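Local coordinates for SusD superfamily protein (Bacteroides vulgatus ATCC 8482, PDB 3JQ0) that probably binds nutrients such as glycans at the outer membrane, as in other SusD-family proteins, though its own substrate is not known, at residues Leu19-Leu22 against Leu23-Lys26; Ile247-Lys251 against Asp252-Met256. All coordinates share one frame; numbering follows the deposited sequence. Where two conformers were deposited one is given.

Interaction 1 (Leu19-Leu22 against Leu23-Lys26); sequences LHAL and LREK
L23, R24 and E25 each donate a backbone N-H to the residue four positions back, which places both segments on the C-terminal turns of helix 9-25. L23 N reaches L19 O at 3.0 Å, R24 N reaches H20 O at 2.9 Å, and E25 N reaches A21 O at 3.1 Å. The spacing then tightens: K26 N turns to L23 O, and E25 N has a second, weak bond to L22 O, at an angle of only 121°. Two carbonyls of this last turn, those of A21 and L22, also meet water. One water donates to A21 O and accepts from R24 NE at 2.8 Å, lying in the guanidinium plane at its edge. A second touches L22 O, E25 OE1 and K26 NZ; K26 NZ also forms a salt bridge with D74.

Side-chain contact is lighter. R24 sends CG away from its own N (chi1 170°), and the bend at chi3, 68°, carries the guanidinium back along the helix, where NH2 passes A21 CB obliquely at 3.9 Å. L22 and E25 lie alongside each other and point the same way, with CD2 3.5 Å from OE1. H20 and L23 instead turn inward, H20 meeting F179 and helix 97-122, and L23 touching L114 and F245.

The two waters thus do separate work: one links A21 O to R24 NE, the other lies among L22 O, E25 OE1 and K26 NZ. Since R24 NH1 goes to H248 O, that bond and the first water together probably limit rotation of the guanidinium.

Interaction 2 (Ile247-Lys251 against Asp252-Met256); sequences IHNGK and DEYEM
G250 and Y254 face each other as a hydrogen-bonded pair, a single antiparallel bridge within the irregular loop that follows strand 243-247. G250 N donates to Y254 O at 2.9 Å and Y254 N returns to G250 O at 3.0 Å, both donors lying in the carbonyl plane. G250 O also accepts E253 N, which comes in 45° above that plane and so away from the lone pairs. This second bond closes a type II beta turn with K251 and D252 at its corners, D252 having positive phi.

Across the turn, H248 and E253 cross at about a right angle. H248 NE2 gives its N-H to E253 OE1 over 2.7 Å, on the syn side but tilted well out of the carboxylate plane; the bond is nearly straight, at 168°, and OE1 sits close to the ring plane. With H248 CG anti to the backbone N, chi1 176°, the imidazole edge is brought to the carboxylate. A water, 2.6 Å from OE1, ties E253 to K251 O. Were a leucine to replace H248, E253 OE1 would lose its N-H donor and the carboxylate would probably be freer to turn.

On the other flank N249 OD1 lies at the edge of the Y254 ring, 3.6 Å from CD2, with amide and ring planes not far from parallel. N249 CG rests against M256 CA, also at 3.6 Å, while ND2 is held by D357 O. E253 and Y254 both opposite G250 make a classic beta bulge, directly beside the type II turn, in the loop between strand 243-247 and helix 262-265.

In the fold
Interaction 1 and interaction 2 are more than 200 residues apart along the chain, yet their centres are 11 Å apart and R24 joins them. Its NH1 lies 2.9 Å from H248 O, a probable hydrogen bond, which would tie the loop to the last turn of helix 9-25. The rest of the R24 chain runs alongside the loop and the end of strand 243-247: NE comes within 3.4 Å of Y254 CB, CG lies 3.4 Å from I247 CG2, and CD is 3.5 Å from N249 OD1. R24 and H248 each have a side chain about 4 Å from bound glycerol, which probably came from the crystallisation liquor but may mark a pocket; whether substrate binds there is not known.

Interaction 1 (Leu19-Leu22 against Leu23-Lys26)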
loop_
_atom_site.group_PDB
_atom_site.type_symbol
_atom_site.label_atom_id
_atom_site.label_comp_id
_atom_site.label_asym_id
_atom_site.label_seq_id
_atom_site.Cartn_x
_atom_site.Cartn_y
_atom_site.Cartn_z
ATOM N N LEU A 19 -8.840 -13.196 12.990
ATOM C CA LEU A 19 -7.551 -12.472 12.900
ATOM C C LEU A 19 -7.488 -11.715 11.584
ATOM O O LEU A 19 -7.059 -10.555 11.515
ATOM C CB LEU A 19 -6.371 -13.413 12.987
ATOM C CG LEU A 19 -6.205 -14.101 14.328
ATOM C CD1 LEU A 19 -4.970 -15.035 14.258
ATOM C CD2 LEU A 19 -6.095 -13.120 15.476
ATOM N N HIS A 20 -7.857 -12.379 10.511
ATOM C CA HIS A 20 -7.850 -11.763 9.192
ATOM C C HIS A 20 -8.850 -10.605 9.096
ATOM O O HIS A 20 -8.568 -9.577 8.474
ATOM C CB HIS A 20 -8.030 -12.815 8.097
ATOM C CG HIS A 20 -6.809 -13.669 7.869
ATOM N ND1 HIS A 20 -6.445 -14.740 8.670
ATOM C CD2 HIS A 20 -5.868 -13.598 6.884
ATOM C CE1 HIS A 20 -5.345 -15.276 8.146
ATOM N NE2 HIS A 20 -4.938 -14.583 7.097
ATOM N N ALA A 21 -9.996 -10.724 9.756
ATOM C CA ALA A 21 -10.958 -9.625 9.825
ATOM C C ALA A 21 -10.406 -8.459 10.618
ATOM O O ALA A 21 -10.599 -7.292 10.236
ATOM C CB ALA A 21 -12.308 -10.123 10.407
ATOM N N LEU A 22 -9.656 -8.714 11.701
ATOM C CA LEU A 22 -8.994 -7.639 12.422
ATOM C C LEU A 22 -7.981 -6.907 11.561
ATOM O O LEU A 22 -7.890 -5.675 11.585
ATOM C CB LEU A 22 -8.342 -8.148 13.687
ATOM C CG LEU A 22 -9.262 -8.628 14.825
ATOM C CD1 LEU A 22 -8.432 -9.298 15.924
ATOM C CD2 LEU A 22 -10.106 -7.446 15.380
ATOM N N LEU A 23 -7.241 -7.653 10.768
ATOM C CA LEU A 23 -6.267 -7.036 9.877
ATOM C C LEU A 23 -6.990 -6.163 8.848
ATOM O O LEU A 23 -6.560 -5.059 8.544
ATOM C CB LEU A 23 -5.465 -8.111 9.183
ATOM C CG LEU A 23 -4.142 -7.815 8.684
ATOM C CD1 LEU A 23 -3.266 -7.430 9.849
ATOM C CD2 LEU A 23 -3.576 -9.102 8.050
ATOM N N ARG A 24 -8.110 -6.671 8.315
ATOM C CA ARG A 24 -8.881 -5.924 7.353
ATOM C C ARG A 24 -9.355 -4.560 7.893
ATOM O O ARG A 24 -9.359 -3.536 7.194
ATOM C CB ARG A 24 -10.097 -6.736 6.895
ATOM C CG ARG A 24 -11.096 -5.955 6.084
ATOM C CD ARG A 24 -12.141 -6.847 5.468
ATOM N NE ARG A 24 -12.998 -7.432 6.491
ATOM C CZ ARG A 24 -13.730 -8.512 6.319
ATOM N NH1 ARG A 24 -13.840 -9.124 5.159
ATOM N NH2 ARG A 24 -14.436 -8.959 7.353
ATOM N N GLU A 25 -9.698 -4.521 9.176
ATOM C CA GLU A 25 -10.106 -3.242 9.758
ATOM C C GLU A 25 -9.014 -2.207 9.708
ATOM O O GLU A 25 -9.319 -1.003 9.741
ATOM C CB GLU A 25 -10.524 -3.403 11.215
ATOM C CG GLU A 25 -11.721 -4.303 11.447
ATOM C CD GLU A 25 -12.161 -4.261 12.865
ATOM O OE1 GLU A 25 -11.348 -4.575 13.786
ATOM O OE2 GLU A 25 -13.302 -3.838 13.143
ATOM N N LYS A 26 -7.756 -2.619 9.643
ATOM C CA LYS A 26 -6.606 -1.717 9.580
ATOM C C LYS A 26 -6.164 -1.340 8.170
ATOM O O LYS A 26 -5.184 -0.634 8.026
ATOM C CB LYS A 26 -5.425 -2.293 10.359
ATOM C CG LYS A 26 -5.533 -1.910 11.880
ATOM C CD LYS A 26 -6.872 -1.922 12.493
ATOM C CE LYS A 26 -6.965 -1.373 13.879
ATOM N NZ LYS A 26 -8.242 -1.721 14.537
HETATM O O HOH W 1 -13.125 -6.745 9.167
HETATM O O HOH W 2 -8.593 -4.501 14.053
#

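Interaction 2 (Ile247-Lys251 against Asp252-Met256)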
loop_
_atom_site.group_PDB
_atom_site.type_symbol
_atom_site.label_atom_id
_atom_site.label_comp_id
_atom_site.label_asym_id
_atom_site.label_seq_id
_atom_site.Cartn_x
_atom_site.Cartn_y
_atom_site.Cartn_z
ATOM N N ILE A 247 -6.831 -8.009 0.687
ATOM C CA ILE A 247 -7.858 -7.878 1.719
ATOM C C ILE A 247 -9.229 -8.041 1.066
ATOM O O ILE A 247 -9.611 -7.257 0.195
ATOM C CB ILE A 247 -7.808 -6.524 2.425
ATOM C CG1 ILE A 247 -6.478 -6.266 3.085
ATOM C CG2 ILE A 247 -8.952 -6.361 3.416
ATOM C CD1 ILE A 247 -6.075 -7.188 4.112
ATOM N N HIS A 248 -9.965 -9.082 1.458
ATOM C CA HIS A 248 -11.316 -9.317 0.957
ATOM C C HIS A 248 -12.320 -8.358 1.560
ATOM O O HIS A 248 -12.503 -8.348 2.756
ATOM C CB HIS A 248 -11.756 -10.742 1.247
ATOM C CG HIS A 248 -13.182 -10.999 0.822
ATOM N ND1 HIS A 248 -13.595 -11.083 -0.493
ATOM C CD2 HIS A 248 -14.307 -10.975 1.550
ATOM C CE1 HIS A 248 -14.897 -11.285 -0.528
ATOM N NE2 HIS A 248 -15.361 -11.163 0.688
ATOM N N ASN A 249 -12.935 -7.541 0.697
ATOM C CA ASN A 249 -14.089 -6.728 1.061
ATOM C C ASN A 249 -15.285 -7.260 0.265
ATOM O O ASN A 249 -15.134 -8.012 -0.691
ATOM C CB ASN A 249 -13.825 -5.253 0.787
ATOM C CG ASN A 249 -12.582 -4.755 1.487
ATOM O OD1 ASN A 249 -12.503 -4.783 2.725
ATOM N ND2 ASN A 249 -11.589 -4.301 0.715
ATOM N N GLY A 250 -16.483 -6.891 0.688
ATOM C CA GLY A 250 -17.628 -7.375 -0.052
ATOM C C GLY A 250 -18.933 -6.971 0.541
ATOM O O GLY A 250 -19.016 -6.545 1.683
ATOM N N LYS A 251 -19.980 -7.137 -0.262
ATOM C CA LYS A 251 -21.341 -6.826 0.132
ATOM C C LYS A 251 -21.703 -7.613 1.408
ATOM O O LYS A 251 -21.462 -8.805 1.524
ATOM C CB LYS A 251 -22.277 -7.199 -1.025
ATOM C CG LYS A 251 -23.760 -6.834 -0.847
ATOM C CD LYS A 251 -24.603 -7.467 -1.973
ATOM C CE LYS A 251 -26.111 -7.243 -1.852
ATOM N NZ LYS A 251 -26.710 -7.983 -2.990
ATOM N N ASP A 252 -22.211 -6.920 2.404
ATOM C CA ASP A 252 -22.652 -7.537 3.665
ATOM C C ASP A 252 -21.497 -8.186 4.408
ATOM O O ASP A 252 -21.708 -9.075 5.259
ATOM C CB ASP A 252 -23.826 -8.540 3.449
ATOM C CG ASP A 252 -25.059 -7.874 2.805
ATOM O OD1 ASP A 252 -25.325 -6.698 3.109
ATOM O OD2 ASP A 252 -25.719 -8.522 1.964
ATOM N N GLU A 253 -20.266 -7.743 4.126
ATOM C CA GLU A 253 -19.081 -8.203 4.856
ATOM C C GLU A 253 -18.226 -7.032 5.332
ATOM O O GLU A 253 -18.028 -6.854 6.539
ATOM C CB GLU A 253 -18.250 -9.103 4.000
ATOM C CG GLU A 253 -18.894 -10.406 3.600
ATOM C CD GLU A 253 -17.945 -11.226 2.755
ATOM O OE1 GLU A 253 -17.898 -10.955 1.523
ATOM O OE2 GLU A 253 -17.246 -12.116 3.332
ATOM N N TYR A 254 -17.706 -6.230 4.414
ATOM C CA TYR A 254 -16.949 -5.046 4.806
ATOM C C TYR A 254 -16.828 -4.152 3.590
ATOM O O TYR A 254 -16.563 -4.626 2.489
ATOM C CB TYR A 254 -15.530 -5.444 5.296
ATOM C CG TYR A 254 -14.921 -4.481 6.231
ATOM C CD1 TYR A 254 -15.384 -4.422 7.556
ATOM C CD2 TYR A 254 -13.832 -3.684 5.883
ATOM C CE1 TYR A 254 -14.874 -3.558 8.464
ATOM C CE2 TYR A 254 -13.284 -2.823 6.832
ATOM C CZ TYR A 254 -13.812 -2.768 8.117
ATOM O OH TYR A 254 -13.256 -1.884 9.048
ATOM N N GLU A 255 -16.998 -2.860 3.789
ATOM C CA GLU A 255 -16.751 -1.908 2.705
ATOM C C GLU A 255 -15.249 -1.676 2.618
ATOM O O GLU A 255 -14.562 -1.695 3.643
ATOM C CB GLU A 255 -17.482 -0.582 3.018
ATOM C CG GLU A 255 -17.388 0.395 1.881
ATOM C CD GLU A 255 -18.083 1.723 2.086
ATOM O OE1 GLU A 255 -18.822 1.894 3.068
ATOM O OE2 GLU A 255 -17.808 2.625 1.241
HETATM N N MSE A 256 -14.700 -1.428 1.437
HETATM C CA MSE A 256 -13.282 -1.175 1.367
HETATM C C MSE A 256 -12.887 -0.019 2.299
HETATM O O MSE A 256 -13.544 1.039 2.353
HETATM C CB MSE A 256 -12.856 -0.925 -0.072
HETATM C CG MSE A 256 -11.355 -0.861 -0.195
HETATM SE SE MSE A 256 -10.675 -0.773 -1.995
HETATM C CE MSE A 256 -9.768 0.976 -1.852
HETATM O O HOH W 3 -19.879 -10.570 -0.111
#